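Purine-binding protein BAB2_0673 (Brucella melitensis biovar Abortus, PDB 3S99) binds adenine and probably other purines such as guanine, and may be part of an ABC-type system for their uptake. Local coordinates at residues 43-48 against 235-240; 142-147 against 175-180; 110-115 against 269-274; 132-137 against 306-311. All blocks are in the same frame, centred on the assembly; numbering follows the deposited sequence.

Three chain crossings join two alpha/beta lobes, as in type I periplasmic binding proteins, so each lobe is built from alternating parts of the sequence; the four contacts sample both lobes and the cleft between them. Contact 1 spans the cleft, from helix 42-57 of the first lobe to strand 231-236 of the second. Contact 3 lies inside the first lobe, its centre about 25 Å from that of contact 1. Contacts 2 and 4 belong to the second lobe, share helix 132-146 and lie about 17 Å apart between centres; about 43 Å separates the centres of contacts 2 and 3. Along the chain, contacts 1, 3 and 4 interleave, while contact 2 nests within each.

Contact 1. Residues 43-48 against 235-240; sequences TYQHDQ and QASDMI
The adenine cleft between the two lobes is bridged where Gln45 and Tyr44, early in helix 42-57, meet Ala236 and Ser237 at the end of strand 231-236. Gln45 bends at its second torsion (chi2 -38°), which turns OE1 toward Ser237. OE1 of Gln45 lies 2.9 Å from Ser237 OG; it accepts a hydrogen bond from a water at 2.7 Å. That water in turn accepts one from Asp238 N, 3.0 Å away, so a solvent link runs from the helix of one lobe to the backbone of the other. Gln45 NE2 is used separately, by Asp253 O of the second lobe, and the two ends of the amide together fix its rotation. Tyr44 presents a ring edge: CD2 is 3.5 Å from Ser237 OG, which sits close to the ring plane, while Gln48 CG covers the centre of one ring face. On the strand side, Ser237 N bonds back to Gln235 O across a classic gamma turn at Ala236 (phi 80°), and Asp238 OD1 accepts from Ile240 N in an Asx turn. The side chain of Ala236 is about 6 Å from the bound adenine and close to Trp42, a residue that binds it. Behind this bridge, Asp39 accepts bonds from the first turn of helix 42-57, Ala236 pairs through its backbone with Asp253 of strand 247-253, and Gln45 also touches Val252 of that strand.

Contact 2. Residues 142-147 against 175-180; sequences IAAKMS and QSVNPD
Ala144 and Val177 form the tight part of this contact: CB of Ala144 comes to 3.5 Å from CB of Val177, and the same methyl is 4.1 Å from CB of Asn178. With so small a side chain on the helix, the loop after helix 161-175 can approach until the CA atoms of Ala144 and Asn178 are 5.7 Å apart. Toward the surface the fit is looser. Lys145 starts out away from the loop, but a bend at chi2 (-66°) swings its chain back, and CD lies 3.7 Å from Val177 CG1, the lysine crossing the valine at about a right angle. The loop belongs to a beta-alpha-beta crossover of the second lobe, joining helix 161-175 to strand 182-187, which lies parallel beside strand 151-156. On the polar side no direct hydrogen bond joins the segments; a water does the work. It donates to Ala144 O (2.6 Å) and to Ser147 O (3.1 Å), just past the end of helix 132-146, and accepts from Asn178 ND2. The amide's other end, Asn178 OD1, takes Asp180 N at 2.9 Å from above the carbonyl plane, an Asx turn that shapes the loop.

Contact 3. Residues 110-115 against 269-274; sequences DVKFEH and GTWKSQ
Lys112 lays its aliphatic chain over one face of the Trp271 indole, CB standing 3.8 Å from the centroid of the six-membered ring and only 9° off its normal, a CH-pi contact. The tryptophan closes over the parallel sheet of the first lobe, in which Lys112 lies on strand 112-116; the loop carrying Trp271 joins helix 256-268 to the edge strand 275-278. Past CB the lysine bends at chi2 and runs back along the indole, against the direction in which the tryptophan side chain extends, so that CD reaches Trp271 CE3 at 3.6 Å. The rim of the indole meets the strand: Trp271 NE1 donates to Glu114 OE2 at 2.8 Å, along a bent path (136° at the hydrogen) that uses the anti lone pair, the oxygen lying somewhat out of the indole plane. Carboxylate and ring stand perpendicular, and beside them Phe113 O approaches Trp271 CZ2 to 3.6 Å at the edge. Arg262 of helix 256-268 makes a salt bridge to Glu114 OE2 and a cation-pi contact with Trp271, while Tyr258 OH bonds to Glu114 OE1. The buried carboxylate thus has partners on both oxygens, and the positive charge of Arg262 probably favours its ionised form. At the start of the loop, Gly269 takes a positive phi in a Schellman motif that ends helix 256-268. Beyond the indole, the ammonium of Lys272 curls back along its own loop, NZ donating to Thr270 O at 2.9 Å.

Contact 4. Residues 132-137 against 306-311; sequences FYEGRY and ARIKSG
Glu134 and Ile308 run antiparallel, side by side, each reaching out from its own helix, so that the isoleucine's CG2 methyl lies alongside the whole glutamate chain. The closest approach is Ile308 CG2 to Glu134 CD, 3.4 Å. Glu134 is extended beyond CG (chi2 -179°), which carries the carboxylate past the methyl to where OE1 accepts a hydrogen bond from Met280 N. The other branch of Ile308 points toward helix 132-146: its CD1 lies 3.7 Å from Glu134 O and, more loosely, 4.4 Å from Tyr137 CD1. The tyrosine, one turn on, flanks the isoleucine obliquely, and its ring also touches Leu313 and Pro315 of the loop after helix 295-310. The helix of Ile308 ends two residues later: Gly311, at positive phi, bonds back to Ile308 O in a Schellman motif, and Ser310 OG donates to Arg307 O at 2.9 Å. A magnesium ion lies about 5 Å from the side chain of Glu134. The contact pairs helix 132-146, which follows a chain crossing out of the first lobe, with helix 295-310 late in the sequence, a helix-helix interface in the second lobe of a type I periplasmic binding protein fold.

Contact 1. Residues 43-48 against 235-240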
loop_
_atom_site.group_PDB
_atom_site.type_symbol
_atom_site.label_atom_id
_atom_site.label_comp_id
_atom_site.label_asym_id
_atom_site.label_seq_id
_atom_site.Cartn_x
_atom_site.Cartn_y
_atom_site.Cartn_z
ATOM N N THR A 43 0.635 9.266 2.346
ATOM C CA THR A 43 1.190 10.012 3.483
ATOM C C THR A 43 0.051 10.511 4.395
ATOM O O THR A 43 0.148 10.508 5.636
ATOM C CB THR A 43 2.104 11.140 3.026
ATOM O OG1 THR A 43 3.348 10.563 2.583
ATOM C CG2 THR A 43 2.368 12.130 4.188
ATOM N N TYR A 44 -1.055 10.889 3.770
ATOM C CA TYR A 44 -2.237 11.343 4.496
ATOM C C TYR A 44 -2.719 10.284 5.509
ATOM O O TYR A 44 -3.013 10.613 6.646
ATOM C CB TYR A 44 -3.334 11.640 3.488
ATOM C CG TYR A 44 -4.678 11.960 4.073
ATOM C CD1 TYR A 44 -4.915 13.190 4.681
ATOM C CD2 TYR A 44 -5.741 11.052 3.981
ATOM C CE1 TYR A 44 -6.191 13.509 5.200
ATOM C CE2 TYR A 44 -7.011 11.360 4.497
ATOM C CZ TYR A 44 -7.221 12.577 5.093
ATOM O OH TYR A 44 -8.435 12.876 5.622
ATOM N N GLN A 45 -2.827 9.028 5.068
ATOM C CA GLN A 45 -3.206 7.922 5.949
ATOM C C GLN A 45 -2.215 7.742 7.095
ATOM O O GLN A 45 -2.611 7.506 8.225
ATOM C CB GLN A 45 -3.268 6.594 5.198
ATOM C CG GLN A 45 -4.586 6.110 4.664
ATOM C CD GLN A 45 -5.820 6.339 5.513
ATOM O OE1 GLN A 45 -6.531 7.300 5.293
ATOM N NE2 GLN A 45 -6.107 5.431 6.428
ATOM N N HIS A 46 -0.915 7.849 6.817
ATOM C CA HIS A 46 0.047 7.869 7.922
ATOM C C HIS A 46 -0.224 8.994 8.914
ATOM O O HIS A 46 -0.210 8.776 10.129
ATOM C CB HIS A 46 1.488 7.888 7.417
ATOM C CG HIS A 46 1.944 6.577 6.866
ATOM N ND1 HIS A 46 2.178 5.466 7.669
ATOM C CD2 HIS A 46 2.222 6.195 5.595
ATOM C CE1 HIS A 46 2.595 4.474 6.906
ATOM N NE2 HIS A 46 2.610 4.879 5.643
ATOM N N ASP A 47 -0.524 10.193 8.403
ATOM C CA ASP A 47 -0.669 11.347 9.253
ATOM C C ASP A 47 -2.011 11.314 9.968
ATOM O O ASP A 47 -2.096 11.788 11.088
ATOM C CB ASP A 47 -0.567 12.621 8.427
ATOM C CG ASP A 47 -0.348 13.859 9.266
ATOM O OD1 ASP A 47 0.732 13.990 9.924
ATOM O OD2 ASP A 47 -1.239 14.713 9.238
ATOM N N GLN A 48 -3.046 10.763 9.336
ATOM C CA GLN A 48 -4.329 10.565 10.039
ATOM C C GLN A 48 -4.144 9.562 11.174
ATOM O O GLN A 48 -4.813 9.645 12.185
ATOM C CB GLN A 48 -5.449 10.112 9.088
ATOM C CG GLN A 48 -5.817 11.153 8.058
ATOM C CD GLN A 48 -6.593 12.285 8.675
ATOM O OE1 GLN A 48 -6.060 13.361 8.930
ATOM N NE2 GLN A 48 -7.850 12.039 8.932
ATOM N N GLN A 235 -6.391 4.651 -3.223
ATOM C CA GLN A 235 -5.174 4.030 -2.755
ATOM C C GLN A 235 -4.791 4.564 -1.400
ATOM O O GLN A 235 -4.646 5.772 -1.252
ATOM C CB GLN A 235 -4.044 4.368 -3.743
ATOM C CG GLN A 235 -2.609 3.892 -3.366
ATOM C CD GLN A 235 -2.417 2.400 -3.247
ATOM O OE1 GLN A 235 -3.359 1.579 -3.419
ATOM N NE2 GLN A 235 -1.168 2.017 -2.968
ATOM N N ALA A 236 -4.624 3.668 -0.432
ATOM C CA ALA A 236 -4.142 3.974 0.904
ATOM C C ALA A 236 -5.261 4.545 1.749
ATOM O O ALA A 236 -5.457 4.135 2.914
ATOM C CB ALA A 236 -2.945 4.986 0.851
ATOM N N SER A 237 -5.927 5.553 1.177
ATOM C CA SER A 237 -7.041 6.241 1.811
ATOM C C SER A 237 -8.305 6.030 1.030
ATOM O O SER A 237 -8.255 5.800 -0.180
ATOM C CB SER A 237 -6.768 7.755 1.812
ATOM O OG SER A 237 -7.624 8.376 2.776
ATOM N N ASP A 238 -9.450 6.178 1.703
ATOM C CA ASP A 238 -10.730 6.247 0.997
ATOM C C ASP A 238 -10.780 7.600 0.296
ATOM O O ASP A 238 -10.885 8.616 0.957
ATOM C CB ASP A 238 -11.920 6.046 1.954
ATOM C CG ASP A 238 -13.268 6.039 1.227
ATOM O OD1 ASP A 238 -13.289 6.303 -0.006
ATOM O OD2 ASP A 238 -14.309 5.786 1.897
ATOM N N MET A 239 -10.699 7.595 -1.044
ATOM C CA MET A 239 -10.644 8.823 -1.845
ATOM C C MET A 239 -11.979 9.212 -2.455
ATOM O O MET A 239 -12.019 9.972 -3.442
ATOM C CB MET A 239 -9.613 8.681 -2.974
ATOM C CG MET A 239 -8.198 8.459 -2.495
ATOM S SD MET A 239 -7.044 8.223 -3.884
ATOM C CE MET A 239 -5.500 8.512 -3.007
ATOM N N ILE A 240 -13.065 8.724 -1.862
ATOM C CA ILE A 240 -14.410 8.951 -2.380
ATOM C C ILE A 240 -14.714 10.451 -2.598
ATOM O O ILE A 240 -15.314 10.798 -3.624
ATOM C CB ILE A 240 -15.490 8.314 -1.456
ATOM C CG1 ILE A 240 -16.890 8.328 -2.103
ATOM C CG2 ILE A 240 -15.525 9.010 -0.082
ATOM C CD1 ILE A 240 -17.095 7.381 -3.259
HETATM O O HOH W 1 -9.110 7.056 4.565
#

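Contact 2. Residues 142-147 against 175-180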
loop_
_atom_site.group_PDB
_atom_site.type_symbol
_atom_site.label_atom_id
_atom_site.label_comp_id
_atom_site.label_asym_id
_atom_site.label_seq_id
_atom_site.Cartn_x
_atom_site.Cartn_y
_atom_site.Cartn_z
ATOM N N ILE A 142 -13.623 -6.855 -8.768
ATOM C CA ILE A 142 -14.566 -5.778 -9.081
ATOM C C ILE A 142 -14.306 -5.265 -10.486
ATOM O O ILE A 142 -15.242 -5.080 -11.259
ATOM C CB ILE A 142 -14.470 -4.591 -8.072
ATOM C CG1 ILE A 142 -14.914 -5.036 -6.650
ATOM C CG2 ILE A 142 -15.321 -3.442 -8.538
ATOM C CD1 ILE A 142 -14.351 -4.154 -5.497
ATOM N N ALA A 143 -13.035 -5.041 -10.810
ATOM C CA ALA A 143 -12.663 -4.512 -12.098
ATOM C C ALA A 143 -13.159 -5.400 -13.233
ATOM O O ALA A 143 -13.671 -4.904 -14.228
ATOM C CB ALA A 143 -11.155 -4.317 -12.198
ATOM N N ALA A 144 -13.003 -6.706 -13.079
ATOM C CA ALA A 144 -13.457 -7.657 -14.100
ATOM C C ALA A 144 -14.984 -7.713 -14.242
ATOM O O ALA A 144 -15.489 -7.927 -15.343
ATOM C CB ALA A 144 -12.894 -9.014 -13.843
ATOM N N LYS A 145 -15.721 -7.518 -13.145
ATOM C CA LYS A 145 -17.172 -7.357 -13.242
ATOM C C LYS A 145 -17.584 -6.039 -13.853
ATOM O O LYS A 145 -18.573 -6.028 -14.554
ATOM C CB LYS A 145 -17.884 -7.514 -11.896
ATOM C CG LYS A 145 -17.764 -8.895 -11.290
ATOM C CD LYS A 145 -18.478 -9.931 -12.122
ATOM C CE LYS A 145 -18.620 -11.273 -11.404
ATOM N NZ LYS A 145 -19.113 -12.351 -12.337
ATOM N N MET A 146 -16.840 -4.945 -13.615
ATOM C CA MET A 146 -17.264 -3.633 -14.068
ATOM C C MET A 146 -16.814 -3.260 -15.495
ATOM O O MET A 146 -17.555 -2.613 -16.246
ATOM C CB MET A 146 -16.787 -2.553 -13.095
ATOM C CG MET A 146 -17.375 -2.660 -11.649
ATOM S SD MET A 146 -19.173 -2.516 -11.547
ATOM C CE MET A 146 -19.368 -0.853 -12.213
ATOM N N SER A 147 -15.593 -3.629 -15.863
ATOM C CA SER A 147 -15.028 -3.168 -17.118
ATOM C C SER A 147 -15.701 -3.916 -18.272
ATOM O O SER A 147 -15.586 -5.123 -18.372
ATOM C CB SER A 147 -13.524 -3.434 -17.140
ATOM O OG SER A 147 -12.980 -3.186 -18.415
ATOM N N GLN A 175 -8.822 -12.198 -13.264
ATOM C CA GLN A 175 -8.860 -13.445 -14.004
ATOM C C GLN A 175 -9.747 -14.504 -13.384
ATOM O O GLN A 175 -10.053 -15.463 -14.057
ATOM C CB GLN A 175 -7.456 -14.040 -14.189
ATOM C CG GLN A 175 -6.559 -13.264 -15.127
ATOM C CD GLN A 175 -5.123 -13.793 -15.144
ATOM O OE1 GLN A 175 -4.690 -14.530 -14.228
ATOM N NE2 GLN A 175 -4.383 -13.447 -16.200
ATOM N N SER A 176 -10.189 -14.327 -12.134
ATOM C CA SER A 176 -11.182 -15.226 -11.554
ATOM C C SER A 176 -12.595 -14.897 -12.021
ATOM O O SER A 176 -13.547 -15.552 -11.598
ATOM C CB SER A 176 -11.172 -15.128 -10.032
ATOM O OG SER A 176 -11.724 -13.904 -9.633
ATOM N N VAL A 177 -12.726 -13.850 -12.826
ATOM C CA VAL A 177 -13.986 -13.481 -13.478
ATOM C C VAL A 177 -13.823 -13.498 -15.000
ATOM O O VAL A 177 -14.571 -14.199 -15.697
ATOM C CB VAL A 177 -14.439 -12.095 -13.045
ATOM C CG1 VAL A 177 -15.703 -11.703 -13.788
ATOM C CG2 VAL A 177 -14.646 -12.088 -11.506
ATOM N N ASN A 178 -12.885 -12.703 -15.497
ATOM C CA ASN A 178 -12.625 -12.584 -16.919
ATOM C C ASN A 178 -11.183 -13.081 -17.223
ATOM O O ASN A 178 -10.203 -12.405 -16.909
ATOM C CB ASN A 178 -12.836 -11.141 -17.348
ATOM C CG ASN A 178 -12.513 -10.899 -18.814
ATOM O OD1 ASN A 178 -12.084 -11.817 -19.542
ATOM N ND2 ASN A 178 -12.735 -9.656 -19.269
ATOM N N PRO A 179 -11.051 -14.293 -17.795
ATOM C CA PRO A 179 -9.707 -14.850 -17.994
ATOM C C PRO A 179 -8.878 -14.003 -18.935
ATOM O O PRO A 179 -7.644 -14.101 -18.936
ATOM C CB PRO A 179 -9.980 -16.196 -18.654
ATOM C CG PRO A 179 -11.318 -15.980 -19.379
ATOM C CD PRO A 179 -12.099 -15.144 -18.407
ATOM N N ASP A 180 -9.559 -13.211 -19.758
ATOM C CA ASP A 180 -8.913 -12.411 -20.764
ATOM C C ASP A 180 -8.625 -10.989 -20.321
ATOM O O ASP A 180 -8.158 -10.208 -21.122
ATOM C CB ASP A 180 -9.751 -12.438 -22.060
ATOM C CG ASP A 180 -9.764 -13.813 -22.693
ATOM O OD1 ASP A 180 -8.877 -14.600 -22.326
ATOM O OD2 ASP A 180 -10.643 -14.124 -23.536
HETATM O O HOH W 2 -14.137 -7.709 -17.585
#

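Contact 3. Residues 110-115 against 269-274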
loop_
_atom_site.group_PDB
_atom_site.type_symbol
_atom_site.label_atom_id
_atom_site.label_comp_id
_atom_site.label_asym_id
_atom_site.label_seq_id
_atom_site.Cartn_x
_atom_site.Cartn_y
_atom_site.Cartn_z
ATOM N N ASP A 110 19.152 4.313 22.418
ATOM C CA ASP A 110 18.010 4.543 23.321
ATOM C C ASP A 110 16.740 4.918 22.531
ATOM O O ASP A 110 15.686 5.189 23.141
ATOM C CB ASP A 110 18.282 5.620 24.364
ATOM C CG ASP A 110 19.556 5.372 25.194
ATOM O OD1 ASP A 110 19.986 4.207 25.425
ATOM O OD2 ASP A 110 20.110 6.405 25.637
ATOM N N VAL A 111 16.836 4.983 21.197
ATOM C CA VAL A 111 15.650 5.314 20.379
ATOM C C VAL A 111 15.104 4.028 19.763
ATOM O O VAL A 111 15.852 3.123 19.446
ATOM C CB VAL A 111 15.976 6.357 19.282
ATOM C CG1 VAL A 111 14.721 6.643 18.367
ATOM C CG2 VAL A 111 16.539 7.646 19.921
ATOM N N LYS A 112 13.791 3.943 19.606
ATOM C CA LYS A 112 13.173 2.791 18.949
ATOM C C LYS A 112 12.684 3.263 17.593
ATOM O O LYS A 112 12.059 4.324 17.511
ATOM C CB LYS A 112 11.975 2.275 19.746
ATOM C CG LYS A 112 12.179 1.901 21.210
ATOM C CD LYS A 112 13.406 1.150 21.470
ATOM C CE LYS A 112 13.326 0.471 22.864
ATOM N NZ LYS A 112 13.659 1.391 23.956
ATOM N N PHE A 113 12.927 2.453 16.558
ATOM C CA PHE A 113 12.643 2.788 15.167
ATOM C C PHE A 113 11.615 1.804 14.617
ATOM O O PHE A 113 11.670 0.647 14.938
ATOM C CB PHE A 113 13.916 2.720 14.348
ATOM C CG PHE A 113 14.905 3.790 14.704
ATOM C CD1 PHE A 113 14.886 5.036 14.059
ATOM C CD2 PHE A 113 15.817 3.585 15.714
ATOM C CE1 PHE A 113 15.808 6.019 14.398
ATOM C CE2 PHE A 113 16.731 4.564 16.044
ATOM C CZ PHE A 113 16.707 5.790 15.395
ATOM N N GLU A 114 10.681 2.282 13.810
ATOM C CA GLU A 114 9.609 1.440 13.229
ATOM C C GLU A 114 9.595 1.786 11.746
ATOM O O GLU A 114 9.305 2.937 11.383
ATOM C CB GLU A 114 8.268 1.791 13.832
ATOM C CG GLU A 114 8.051 1.393 15.286
ATOM C CD GLU A 114 7.596 -0.058 15.446
ATOM O OE1 GLU A 114 7.112 -0.661 14.460
ATOM O OE2 GLU A 114 7.714 -0.586 16.570
ATOM N N HIS A 115 10.003 0.848 10.899
ATOM C CA HIS A 115 10.082 1.084 9.485
ATOM C C HIS A 115 8.899 0.410 8.737
ATOM O O HIS A 115 8.627 -0.791 8.898
ATOM C CB HIS A 115 11.385 0.559 8.895
ATOM C CG HIS A 115 11.419 0.703 7.411
ATOM N ND1 HIS A 115 11.475 -0.378 6.549
ATOM C CD2 HIS A 115 11.272 1.804 6.635
ATOM C CE1 HIS A 115 11.427 0.067 5.300
ATOM N NE2 HIS A 115 11.299 1.384 5.325
ATOM N N GLY A 269 7.536 0.239 28.711
ATOM C CA GLY A 269 8.836 -0.435 28.754
ATOM C C GLY A 269 8.893 -1.843 28.201
ATOM O O GLY A 269 9.877 -2.542 28.448
ATOM N N THR A 270 7.859 -2.280 27.473
ATOM C CA THR A 270 7.805 -3.625 26.932
ATOM C C THR A 270 8.095 -3.665 25.389
ATOM O O THR A 270 7.953 -4.702 24.779
ATOM C CB THR A 270 6.434 -4.311 27.196
ATOM O OG1 THR A 270 5.419 -3.622 26.476
ATOM C CG2 THR A 270 6.035 -4.357 28.731
ATOM N N TRP A 271 8.512 -2.558 24.780
ATOM C CA TRP A 271 8.717 -2.525 23.329
ATOM C C TRP A 271 9.907 -3.407 23.020
ATOM O O TRP A 271 10.985 -3.233 23.566
ATOM C CB TRP A 271 9.006 -1.103 22.819
ATOM C CG TRP A 271 9.112 -0.935 21.302
ATOM C CD1 TRP A 271 8.158 -0.416 20.484
ATOM C CD2 TRP A 271 10.240 -1.234 20.438
ATOM N NE1 TRP A 271 8.607 -0.360 19.185
ATOM C CE2 TRP A 271 9.871 -0.868 19.122
ATOM C CE3 TRP A 271 11.498 -1.782 20.641
ATOM C CZ2 TRP A 271 10.728 -1.032 18.018
ATOM C CZ3 TRP A 271 12.356 -1.965 19.520
ATOM C CH2 TRP A 271 11.978 -1.544 18.254
ATOM N N LYS A 272 9.691 -4.340 22.128
ATOM C CA LYS A 272 10.750 -5.189 21.624
ATOM C C LYS A 272 10.671 -5.267 20.098
ATOM O O LYS A 272 9.559 -5.233 19.495
ATOM C CB LYS A 272 10.605 -6.577 22.242
ATOM C CG LYS A 272 10.850 -6.637 23.766
ATOM C CD LYS A 272 10.585 -8.061 24.370
ATOM C CE LYS A 272 9.092 -8.338 24.481
ATOM N NZ LYS A 272 8.465 -7.418 25.516
ATOM N N SER A 273 11.842 -5.444 19.485
ATOM C CA SER A 273 11.986 -5.549 18.030
ATOM C C SER A 273 11.185 -6.722 17.483
ATOM O O SER A 273 11.168 -7.803 18.080
ATOM C CB SER A 273 13.473 -5.735 17.684
ATOM O OG SER A 273 13.694 -6.047 16.324
ATOM N N GLN A 274 10.503 -6.478 16.361
ATOM C CA GLN A 274 9.673 -7.458 15.691
ATOM C C GLN A 274 9.557 -7.091 14.217
ATOM O O GLN A 274 9.610 -5.896 13.829
ATOM C CB GLN A 274 8.252 -7.501 16.310
ATOM C CG GLN A 274 7.434 -6.201 16.071
ATOM C CD GLN A 274 6.105 -6.223 16.786
ATOM O OE1 GLN A 274 5.930 -6.961 17.732
ATOM N NE2 GLN A 274 5.191 -5.375 16.373
#

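Contact 4. Residues 132-137 against 306-311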
loop_
_atom_site.group_PDB
_atom_site.type_symbol
_atom_site.label_atom_id
_atom_site.label_comp_id
_atom_site.label_asym_id
_atom_site.label_seq_id
_atom_site.Cartn_x
_atom_site.Cartn_y
_atom_site.Cartn_z
ATOM N N PHE A 132 -0.964 -5.459 1.333
ATOM C CA PHE A 132 -1.816 -4.655 0.474
ATOM C C PHE A 132 -2.425 -5.455 -0.693
ATOM O O PHE A 132 -3.514 -5.171 -1.153
ATOM C CB PHE A 132 -1.046 -3.492 -0.141
ATOM C CG PHE A 132 -0.212 -2.699 0.836
ATOM C CD1 PHE A 132 -0.801 -1.829 1.730
ATOM C CD2 PHE A 132 1.164 -2.811 0.838
ATOM C CE1 PHE A 132 -0.034 -1.096 2.595
ATOM C CE2 PHE A 132 1.943 -2.050 1.708
ATOM C CZ PHE A 132 1.325 -1.200 2.591
ATOM N N TYR A 133 -1.696 -6.439 -1.178
ATOM C CA TYR A 133 -2.120 -7.268 -2.314
ATOM C C TYR A 133 -3.428 -8.030 -2.027
ATOM O O TYR A 133 -4.084 -8.503 -2.964
ATOM C CB TYR A 133 -0.991 -8.235 -2.720
ATOM C CG TYR A 133 -0.761 -9.344 -1.708
ATOM C CD1 TYR A 133 0.276 -9.287 -0.800
ATOM C CD2 TYR A 133 -1.623 -10.437 -1.642
ATOM C CE1 TYR A 133 0.461 -10.308 0.147
ATOM C CE2 TYR A 133 -1.449 -11.441 -0.699
ATOM C CZ TYR A 133 -0.396 -11.366 0.179
ATOM O OH TYR A 133 -0.272 -12.360 1.103
ATOM N N GLU A 134 -3.828 -8.134 -0.764
ATOM C CA GLU A 134 -5.103 -8.738 -0.440
ATOM C C GLU A 134 -6.241 -7.857 -0.935
ATOM O O GLU A 134 -7.172 -8.353 -1.552
ATOM C CB GLU A 134 -5.228 -9.024 1.054
ATOM C CG GLU A 134 -4.337 -10.164 1.536
ATOM C CD GLU A 134 -4.489 -10.477 3.038
ATOM O OE1 GLU A 134 -4.974 -9.615 3.771
ATOM O OE2 GLU A 134 -4.113 -11.590 3.484
ATOM N N GLY A 135 -6.111 -6.537 -0.743
ATOM C CA GLY A 135 -7.056 -5.561 -1.273
ATOM C C GLY A 135 -7.031 -5.517 -2.779
ATOM O O GLY A 135 -8.056 -5.327 -3.412
ATOM N N ARG A 136 -5.861 -5.689 -3.372
ATOM C CA ARG A 136 -5.758 -5.677 -4.815
ATOM C C ARG A 136 -6.602 -6.794 -5.439
ATOM O O ARG A 136 -7.151 -6.629 -6.531
ATOM C CB ARG A 136 -4.314 -5.880 -5.235
ATOM C CG ARG A 136 -3.391 -4.734 -4.845
ATOM C CD ARG A 136 -3.595 -3.558 -5.743
ATOM N NE ARG A 136 -2.666 -2.485 -5.385
ATOM C CZ ARG A 136 -2.695 -1.258 -5.868
ATOM N NH1 ARG A 136 -3.619 -0.877 -6.725
ATOM N NH2 ARG A 136 -1.772 -0.395 -5.464
ATOM N N TYR A 137 -6.682 -7.936 -4.767
ATOM C CA TYR A 137 -7.401 -9.068 -5.316
ATOM C C TYR A 137 -8.868 -8.739 -5.432
ATOM O O TYR A 137 -9.462 -8.929 -6.490
ATOM C CB TYR A 137 -7.174 -10.318 -4.477
ATOM C CG TYR A 137 -7.737 -11.563 -5.091
ATOM C CD1 TYR A 137 -9.024 -11.987 -4.770
ATOM C CD2 TYR A 137 -6.983 -12.337 -5.978
ATOM C CE1 TYR A 137 -9.541 -13.126 -5.302
ATOM C CE2 TYR A 137 -7.484 -13.496 -6.496
ATOM C CZ TYR A 137 -8.759 -13.876 -6.169
ATOM O OH TYR A 137 -9.280 -15.004 -6.700
ATOM N N ALA A 306 -14.269 -11.175 2.793
ATOM C CA ALA A 306 -14.576 -12.015 3.941
ATOM C C ALA A 306 -13.785 -13.304 3.891
ATOM O O ALA A 306 -13.342 -13.787 4.926
ATOM C CB ALA A 306 -16.075 -12.332 4.028
ATOM N N ARG A 307 -13.603 -13.857 2.696
ATOM C CA ARG A 307 -12.867 -15.106 2.557
ATOM C C ARG A 307 -11.372 -14.929 2.799
ATOM O O ARG A 307 -10.717 -15.857 3.309
ATOM C CB ARG A 307 -13.096 -15.736 1.189
ATOM C CG ARG A 307 -14.383 -16.503 1.061
ATOM C CD ARG A 307 -14.695 -16.814 -0.409
ATOM N NE ARG A 307 -13.605 -17.542 -1.064
ATOM C CZ ARG A 307 -13.269 -17.436 -2.356
ATOM N NH1 ARG A 307 -13.929 -16.624 -3.188
ATOM N NH2 ARG A 307 -12.255 -18.156 -2.825
ATOM N N ILE A 308 -10.833 -13.774 2.398
ATOM C CA ILE A 308 -9.434 -13.430 2.671
ATOM C C ILE A 308 -9.258 -13.183 4.188
ATOM O O ILE A 308 -8.312 -13.678 4.809
ATOM C CB ILE A 308 -8.976 -12.207 1.881
ATOM C CG1 ILE A 308 -9.024 -12.511 0.372
ATOM C CG2 ILE A 308 -7.573 -11.762 2.313
ATOM C CD1 ILE A 308 -8.984 -11.346 -0.458
ATOM N N LYS A 309 -10.193 -12.435 4.762
ATOM C CA LYS A 309 -10.128 -12.068 6.158
ATOM C C LYS A 309 -10.204 -13.286 7.085
ATOM O O LYS A 309 -9.585 -13.290 8.141
ATOM C CB LYS A 309 -11.190 -11.007 6.466
ATOM C CG LYS A 309 -11.118 -10.410 7.851
ATOM C CD LYS A 309 -12.206 -9.322 8.084
ATOM C CE LYS A 309 -12.172 -8.758 9.505
ATOM N NZ LYS A 309 -13.505 -8.227 9.989
ATOM N N SER A 310 -10.936 -14.328 6.688
ATOM C CA SER A 310 -11.027 -15.555 7.475
ATOM C C SER A 310 -9.799 -16.468 7.332
ATOM O O SER A 310 -9.631 -17.364 8.141
ATOM C CB SER A 310 -12.244 -16.375 7.031
ATOM O OG SER A 310 -12.040 -16.812 5.697
ATOM N N GLY A 311 -9.017 -16.309 6.266
ATOM C CA GLY A 311 -7.911 -17.239 5.953
ATOM C C GLY A 311 -8.200 -18.292 4.882
ATOM O O GLY A 311 -7.315 -19.098 4.518
#